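Local atomic coordinates of imidazolonepropionase (Unidentified, PDB entry 2Q09), a protein that hydrolyses a carbon-nitrogen bond of imidazolone-5-propanoate to give N-formimidoyl-L-glutamate, the third step of histidine degradation, with a bound iron(III) ion. Residues A[209-214]-A[235-240]. Residues are numbered along the deposited sequence; the frame is centred on the assembly and turned at random.
Sequences DAVDVF and YGLAVK. With DI6 (3-[(4S)-2,5-dioxoimidazolidin-4-yl]propanoic acid), chain C.
Val211 O takes a 2.9 Å hydrogen bond from Lys240 N and is also approached by Val239 CA at 3.2 Å in a CA-H...O contact. The same valine's N donates to Ala238 O over 2.8 Å, so one residue uses both its backbone polar groups on the partner strand, as alternate residues do in parallel pairing. Side chains then sort to two faces. On one, the aliphatic part of Lys240 crosses Asp212: Lys240 CG lies 3.5 Å from Asp212 CG, and the bend at chi3 (67°) brings Lys240 CE to 4.1 Å from Ala210 CB. The charged ends diverge: Lys240 NZ pairs with Glu139 and Asp212 OD2 with Lys141. Asp212 OD1 accepts from Val213 N and, weakly, from His242, an iron ligand, consistent with a second-shell role. On the other face Val211 CG2 rests on Leu237 CD1 at 3.8 Å. Phe214 presents one ring face to O5 of the bound inhibitor. Strand 210-213, helix 222-234 and strand 238-243 form a right-handed beta-alpha-beta crossover of the amidohydrolase TIM barrel; Val211 and Val239 pack against that helix, while strand 168-176 pairs with the edge of strand 210-213 away from strand 238-243.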
# COMPACT_ATOMS: atom_id res chain seq x y z
N ASP A 209 -3.07 0.00 -12.76
CA ASP A 209 -2.26 1.21 -12.63
C ASP A 209 -0.79 0.82 -12.55
O ASP A 209 0.09 1.66 -12.79
CB ASP A 209 -2.66 2.00 -11.38
CG ASP A 209 -4.09 2.49 -11.43
OD1 ASP A 209 -4.50 3.00 -12.49
OD2 ASP A 209 -4.80 2.37 -10.40
N ALA A 210 -0.52 -0.44 -12.23
CA ALA A 210 0.85 -0.92 -12.13
C ALA A 210 0.92 -2.44 -12.23
O ALA A 210 -0.11 -3.12 -12.17
CB ALA A 210 1.47 -0.46 -10.81
N VAL A 211 2.14 -2.95 -12.41
CA VAL A 211 2.38 -4.39 -12.52
C VAL A 211 3.40 -4.80 -11.46
O VAL A 211 4.44 -4.16 -11.31
CB VAL A 211 2.91 -4.79 -13.91
CG1 VAL A 211 3.20 -6.28 -13.97
CG2 VAL A 211 1.90 -4.41 -14.97
N ASP A 212 3.09 -5.87 -10.74
CA ASP A 212 3.92 -6.39 -9.64
C ASP A 212 4.38 -7.81 -9.97
O ASP A 212 3.82 -8.46 -10.85
CB ASP A 212 3.06 -6.40 -8.36
CG ASP A 212 3.88 -6.51 -7.08
OD1 ASP A 212 5.08 -6.85 -7.13
OD2 ASP A 212 3.29 -6.26 -6.01
N VAL A 213 5.40 -8.28 -9.25
CA VAL A 213 5.94 -9.62 -9.46
C VAL A 213 6.54 -10.22 -8.19
O VAL A 213 7.17 -9.52 -7.40
CB VAL A 213 7.07 -9.62 -10.52
CG1 VAL A 213 7.72 -10.98 -10.59
CG2 VAL A 213 6.51 -9.23 -11.89
N PHE A 214 6.33 -11.52 -7.98
CA PHE A 214 6.90 -12.20 -6.84
C PHE A 214 8.16 -12.90 -7.33
O PHE A 214 8.12 -14.03 -7.83
CB PHE A 214 5.92 -13.24 -6.27
CG PHE A 214 6.50 -14.04 -5.13
CD1 PHE A 214 7.16 -13.40 -4.08
CD2 PHE A 214 6.34 -15.42 -5.08
CE1 PHE A 214 7.66 -14.13 -3.00
CE2 PHE A 214 6.84 -16.15 -4.01
CZ PHE A 214 7.50 -15.51 -2.97
N TYR A 235 3.13 -1.35 -22.50
CA TYR A 235 1.79 -0.79 -22.35
C TYR A 235 1.75 0.43 -21.46
O TYR A 235 0.69 0.90 -21.07
CB TYR A 235 0.83 -1.88 -21.84
CG TYR A 235 0.44 -2.84 -22.93
CD1 TYR A 235 -0.66 -2.59 -23.75
CD2 TYR A 235 1.23 -3.95 -23.22
CE1 TYR A 235 -0.96 -3.41 -24.84
CE2 TYR A 235 0.95 -4.78 -24.30
CZ TYR A 235 -0.14 -4.50 -25.11
OH TYR A 235 -0.41 -5.30 -26.20
N GLY A 236 2.93 0.96 -21.15
CA GLY A 236 3.03 2.15 -20.33
C GLY A 236 2.51 2.01 -18.91
O GLY A 236 1.91 2.93 -18.37
N LEU A 237 2.75 0.84 -18.32
CA LEU A 237 2.32 0.59 -16.95
C LEU A 237 3.53 0.60 -16.02
O LEU A 237 4.57 0.04 -16.35
CB LEU A 237 1.63 -0.77 -16.85
CG LEU A 237 0.41 -1.04 -17.73
CD1 LEU A 237 -0.09 -2.44 -17.49
CD2 LEU A 237 -0.68 -0.02 -17.44
N ALA A 238 3.37 1.23 -14.86
CA ALA A 238 4.44 1.31 -13.87
C ALA A 238 4.69 -0.09 -13.30
O ALA A 238 3.80 -0.94 -13.32
CB ALA A 238 4.03 2.26 -12.75
N VAL A 239 5.90 -0.34 -12.81
CA VAL A 239 6.22 -1.64 -12.25
C VAL A 239 6.71 -1.56 -10.80
O VAL A 239 7.09 -0.49 -10.31
CB VAL A 239 7.29 -2.39 -13.09
CG1 VAL A 239 6.75 -2.65 -14.48
CG2 VAL A 239 8.58 -1.57 -13.16
N LYS A 240 6.68 -2.70 -10.12
CA LYS A 240 7.12 -2.81 -8.73
C LYS A 240 7.33 -4.31 -8.50
O LYS A 240 7.14 -5.11 -9.41
CB LYS A 240 6.05 -2.29 -7.77
CG LYS A 240 4.81 -3.17 -7.69
CD LYS A 240 3.78 -2.63 -6.71
CE LYS A 240 3.18 -1.32 -7.22
NZ LYS A 240 2.13 -0.81 -6.31
N1 DI6 C . 4.73 -12.76 -0.17
C2 DI6 C . 3.88 -12.85 0.88
O2 DI6 C . 4.17 -12.86 2.06
C3 DI6 C . 2.46 -12.93 0.27
N4 DI6 C . 2.74 -12.88 -1.18
C5 DI6 C . 4.08 -12.78 -1.34
O5 DI6 C . 4.63 -12.70 -2.43
C6 DI6 C . 1.76 -14.21 0.68
C7 DI6 C . 0.35 -14.33 0.09
C8 DI6 C . -0.41 -15.61 0.48
O9 DI6 C . -1.65 -15.62 0.31
O10 DI6 C . 0.20 -16.60 0.96